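Side-chain contacts in calcium-dependent protein kinase, putative (Plasmodium falciparum, PDB 3MSE), which probably phosphorylates serine and threonine residues of proteins under calcium control, the part in this structure being its C-terminal calcium-binding EF-hand domain: residues A[145-148]-A[149-153]; A[170-173]-A[174-178]. All coordinates share one frame; numbering follows the deposited sequence.

Contact 1: residues A[145-148]-A[149-153]; sequences DNFF and LSVHS
V151 lays a methyl group over one face of the F147 ring, one helical turn further along the helix 141-152. The touching branch is CG2, which stands 3.9 Å from the centroid of the F147 ring and 21° off its normal, a CH-pi contact displaced toward the rim. Its closest ring atom is F147 CZ, 3.7 Å from V151 CG2. The torsions explain the meeting: F147 carries CG opposite its backbone N (chi1 168°), which leans the ring along the helix toward V151, while CG2 of V151 lies beside its own backbone N and so faces back over the previous turn.

F148 and H152 repeat the i/i+4 spacing on the adjoining strip of the helix, but quite differently. CE1 of H152 lies at the edge of the F148 ring, near its plane, 4.4 Å from F148 CD1, rather than over a face. Beneath both pairs run regular backbone bonds, among them V151 N to F147 O at 3.0 Å and H152 N to F148 O at 3.1 Å. On the flank, the hydroxyl OG of S150 folds back to 3.1 Å from N146 O, which already accepts S150 N.

F147 and F148 both press on I130 of helix 127-133, and both, like V151, touch I167. Apolar i/i+4 pairs of this kind line the inner face of an amphipathic helix, here in the helical EF-hand half that holds the second calcium ion.

Contact 2: residues A[170-173]-A[174-178]; sequences QEFK and DYMLS
In the EF-hand half that holds the second calcium site, the last helix, 169-177, turns an apolar strip inward, and a Met-aromatic pair, F172 with M176, sits on that strip. CG of M176 rests over one face of the F172 ring, 4.1 Å from the centroid of that ring and 17° off the normal, in a CH-pi contact offset toward the rim. The sulfur stands further off and obliquely, M176 SD being 5.1 Å from the same F172 centroid. Methionine comes to this face because its CG lies beside the backbone N (chi1 -67°) and thus looks back along the helix, after which the chain bends at both later torsions. F172 also meets F114 edge-to-face, and both F172 and M176 lie against L110 of helix 109-117 and I23 of helix 18-48.

The flank away from this pair carries K173 and L177, then Q170 and D174. K173 and L177 run side by side and point the same way, with K173 CD 3.8 Å from L177 CD1; the contact is made by the aliphatic part of the lysine. Next to them Q170 and D174 cross, their amide and carboxylate planes 64° apart, and OE1 of Q170 stays 3.9 Å from D174 OD1, so the pair is an approach of two oxygens. What joins these residues is the backbone bond from D174 N to Q170 O. The hydroxyl of S178 reaches back three residues, its OG donating to Y175 O over 2.6 Å.

Contacts 1 and 2 lie on consecutive helices, 141-152 and 169-177, with centres 11 Å apart, and the two helices pack directly on each other. Y175 bridges them: its CE1 is 3.6 Å from S150 CB, and its CG is 3.8 Å from V151 CG2, the same methyl that meets the F147 ring in contact 1. E171 adds its backbone O, 3.8 Å from V151 CG1. I23 of helix 18-48 touches F147 of contact 1 as well as F172 and M176 of contact 2. Neither contact supplies a calcium ligand, yet both lie near the second site without touching the ion: the side chains of F148 and F172 are about 9 Å and 11 Å from the bound calcium ion.

Contact 1: residues A[145-148]-A[149-153]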
loop_
_atom_site.group_PDB
_atom_site.type_symbol
_atom_site.label_atom_id
_atom_site.label_comp_id
_atom_site.label_asym_id
_atom_site.label_seq_id
_atom_site.Cartn_x
_atom_site.Cartn_y
_atom_site.Cartn_z
ATOM N N ASP A 145 14.641 -13.213 23.059
ATOM C CA ASP A 145 15.576 -12.323 23.768
ATOM C C ASP A 145 16.493 -11.579 22.811
ATOM O O ASP A 145 16.684 -10.381 22.967
ATOM C CB ASP A 145 16.407 -13.093 24.800
ATOM C CG ASP A 145 15.660 -13.322 26.098
ATOM O OD1 ASP A 145 14.870 -12.441 26.497
ATOM O OD2 ASP A 145 15.862 -14.389 26.714
ATOM N N ASN A 146 17.046 -12.298 21.832
ATOM C CA ASN A 146 17.815 -11.697 20.732
ATOM C C ASN A 146 17.070 -10.548 20.062
ATOM O O ASN A 146 17.642 -9.477 19.833
ATOM C CB ASN A 146 18.165 -12.746 19.674
ATOM C CG ASN A 146 19.125 -13.806 20.190
ATOM O OD1 ASN A 146 19.717 -13.659 21.269
ATOM N ND2 ASN A 146 19.295 -14.883 19.413
ATOM N N PHE A 147 15.791 -10.769 19.761
ATOM C CA PHE A 147 14.987 -9.755 19.093
ATOM C C PHE A 147 14.858 -8.474 19.927
ATOM O O PHE A 147 14.952 -7.366 19.383
ATOM C CB PHE A 147 13.618 -10.315 18.696
ATOM C CG PHE A 147 12.635 -9.268 18.256
ATOM C CD1 PHE A 147 11.630 -8.839 19.119
ATOM C CD2 PHE A 147 12.716 -8.705 16.986
ATOM C CE1 PHE A 147 10.719 -7.869 18.723
ATOM C CE2 PHE A 147 11.811 -7.732 16.580
ATOM C CZ PHE A 147 10.806 -7.312 17.455
ATOM N N PHE A 148 14.658 -8.625 21.237
ATOM C CA PHE A 148 14.519 -7.464 22.129
ATOM C C PHE A 148 15.826 -6.677 22.271
ATOM O O PHE A 148 15.816 -5.440 22.340
ATOM C CB PHE A 148 13.950 -7.871 23.494
ATOM C CG PHE A 148 12.439 -7.922 23.524
ATOM C CD1 PHE A 148 11.702 -6.803 23.888
ATOM C CD2 PHE A 148 11.759 -9.086 23.163
ATOM C CE1 PHE A 148 10.309 -6.845 23.904
ATOM C CE2 PHE A 148 10.370 -9.138 23.174
ATOM C CZ PHE A 148 9.642 -8.020 23.537
ATOM N N LEU A 149 16.942 -7.401 22.288
ATOM C CA LEU A 149 18.259 -6.787 22.316
ATOM C C LEU A 149 18.518 -5.996 21.028
ATOM O O LEU A 149 18.989 -4.847 21.080
ATOM C CB LEU A 149 19.346 -7.844 22.581
ATOM C CG LEU A 149 19.297 -8.460 23.996
ATOM C CD1 LEU A 149 20.133 -9.742 24.108
ATOM C CD2 LEU A 149 19.678 -7.450 25.103
ATOM N N SER A 150 18.172 -6.594 19.885
ATOM C CA SER A 150 18.298 -5.921 18.592
ATOM C C SER A 150 17.501 -4.615 18.537
ATOM O O SER A 150 18.042 -3.570 18.168
ATOM C CB SER A 150 17.910 -6.851 17.444
ATOM O OG SER A 150 18.779 -7.972 17.379
ATOM N N VAL A 151 16.226 -4.674 18.917
ATOM C CA VAL A 151 15.373 -3.486 18.966
ATOM C C VAL A 151 15.978 -2.364 19.835
ATOM O O VAL A 151 15.981 -1.193 19.438
ATOM C CB VAL A 151 13.938 -3.833 19.449
ATOM C CG1 VAL A 151 13.136 -2.568 19.764
ATOM C CG2 VAL A 151 13.211 -4.684 18.409
ATOM N N HIS A 152 16.495 -2.731 21.005
ATOM C CA HIS A 152 17.018 -1.759 21.966
ATOM C C HIS A 152 18.489 -1.389 21.744
ATOM O O HIS A 152 19.014 -0.510 22.431
ATOM C CB HIS A 152 16.797 -2.246 23.400
ATOM C CG HIS A 152 15.371 -2.165 23.852
ATOM N ND1 HIS A 152 14.729 -3.211 24.483
ATOM C CD2 HIS A 152 14.460 -1.166 23.757
ATOM C CE1 HIS A 152 13.488 -2.856 24.765
ATOM N NE2 HIS A 152 13.297 -1.621 24.332
ATOM N N SER A 153 19.146 -2.058 20.798
ATOM C CA SER A 153 20.512 -1.703 20.403
ATOM C C SER A 153 20.529 -0.635 19.298
ATOM O O SER A 153 21.517 -0.502 18.569
ATOM C CB SER A 153 21.283 -2.949 19.949
#

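Contact 2: residues A[170-173]-A[174-178]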
loop_
_atom_site.group_PDB
_atom_site.type_symbol
_atom_site.label_atom_id
_atom_site.label_comp_id
_atom_site.label_asym_id
_atom_site.label_seq_id
_atom_site.Cartn_x
_atom_site.Cartn_y
_atom_site.Cartn_z
ATOM N N GLN A 170 7.538 3.770 18.420
ATOM C CA GLN A 170 8.683 4.498 17.882
ATOM C C GLN A 170 9.928 3.612 17.819
ATOM O O GLN A 170 10.625 3.601 16.809
ATOM C CB GLN A 170 8.949 5.786 18.686
ATOM C CG GLN A 170 9.702 6.872 17.907
ATOM C CD GLN A 170 8.943 7.356 16.675
ATOM O OE1 GLN A 170 9.505 7.434 15.585
ATOM N NE2 GLN A 170 7.657 7.667 16.840
ATOM N N GLU A 171 10.184 2.870 18.893
ATOM C CA GLU A 171 11.305 1.920 18.945
ATOM C C GLU A 171 11.097 0.749 17.980
ATOM O O GLU A 171 12.054 0.240 17.392
ATOM C CB GLU A 171 11.482 1.375 20.354
ATOM C CG GLU A 171 11.701 2.429 21.425
ATOM C CD GLU A 171 11.675 1.835 22.824
ATOM O OE1 GLU A 171 12.424 2.324 23.700
ATOM O OE2 GLU A 171 10.912 0.868 23.049
ATOM N N PHE A 172 9.837 0.335 17.834
ATOM C CA PHE A 172 9.454 -0.699 16.880
ATOM C C PHE A 172 9.748 -0.207 15.469
ATOM O O PHE A 172 10.436 -0.878 14.698
ATOM C CB PHE A 172 7.967 -1.032 17.031
ATOM C CG PHE A 172 7.434 -1.947 15.969
ATOM C CD1 PHE A 172 6.671 -1.446 14.926
ATOM C CD2 PHE A 172 7.696 -3.321 16.013
ATOM C CE1 PHE A 172 6.166 -2.298 13.934
ATOM C CE2 PHE A 172 7.199 -4.183 15.031
ATOM C CZ PHE A 172 6.437 -3.674 13.991
ATOM N N LYS A 173 9.232 0.982 15.158
ATOM C CA LYS A 173 9.395 1.612 13.854
ATOM C C LYS A 173 10.864 1.825 13.523
ATOM O O LYS A 173 11.300 1.552 12.408
ATOM C CB LYS A 173 8.656 2.954 13.815
ATOM C CG LYS A 173 8.645 3.628 12.445
ATOM C CD LYS A 173 8.871 5.126 12.566
ATOM C CE LYS A 173 7.578 5.915 12.755
ATOM N NZ LYS A 173 7.112 6.546 11.477
ATOM N N ASP A 174 11.616 2.317 14.500
ATOM C CA ASP A 174 13.038 2.588 14.316
ATOM C C ASP A 174 13.804 1.307 14.029
ATOM O O ASP A 174 14.674 1.296 13.157
ATOM C CB ASP A 174 13.633 3.293 15.540
ATOM C CG ASP A 174 13.190 4.757 15.661
ATOM O OD1 ASP A 174 12.610 5.316 14.701
ATOM O OD2 ASP A 174 13.423 5.347 16.740
ATOM N N TYR A 175 13.487 0.224 14.745
ATOM C CA TYR A 175 14.162 -1.045 14.451
ATOM C C TYR A 175 13.847 -1.551 13.042
ATOM O O TYR A 175 14.758 -1.887 12.286
ATOM C CB TYR A 175 13.890 -2.141 15.489
ATOM C CG TYR A 175 14.504 -3.461 15.063
ATOM C CD1 TYR A 175 15.872 -3.690 15.196
ATOM C CD2 TYR A 175 13.718 -4.466 14.484
ATOM C CE1 TYR A 175 16.446 -4.898 14.782
ATOM C CE2 TYR A 175 14.275 -5.674 14.067
ATOM C CZ TYR A 175 15.638 -5.884 14.222
ATOM O OH TYR A 175 16.191 -7.078 13.807
ATOM N N MET A 176 12.562 -1.605 12.693
ATOM C CA MET A 176 12.172 -2.175 11.404
ATOM C C MET A 176 12.800 -1.394 10.253
ATOM O O MET A 176 13.337 -1.992 9.317
ATOM C CB MET A 176 10.651 -2.250 11.258
ATOM C CG MET A 176 9.972 -3.240 12.215
ATOM S SD MET A 176 10.534 -4.959 12.047
ATOM C CE MET A 176 10.056 -5.302 10.359
ATOM N N LEU A 177 12.745 -0.064 10.336
ATOM C CA LEU A 177 13.345 0.809 9.313
ATOM C C LEU A 177 14.839 0.563 9.124
ATOM O O LEU A 177 15.322 0.568 8.007
ATOM C CB LEU A 177 13.089 2.285 9.612
ATOM C CG LEU A 177 11.682 2.805 9.323
ATOM C CD1 LEU A 177 11.510 4.198 9.931
ATOM C CD2 LEU A 177 11.379 2.831 7.835
ATOM N N SER A 178 15.557 0.327 10.216
ATOM C CA SER A 178 16.986 0.026 10.147
ATOM C C SER A 178 17.320 -1.309 9.467
ATOM O O SER A 178 18.487 -1.577 9.189
ATOM C CB SER A 178 17.576 0.013 11.548
ATOM O OG SER A 178 17.278 -1.222 12.177
#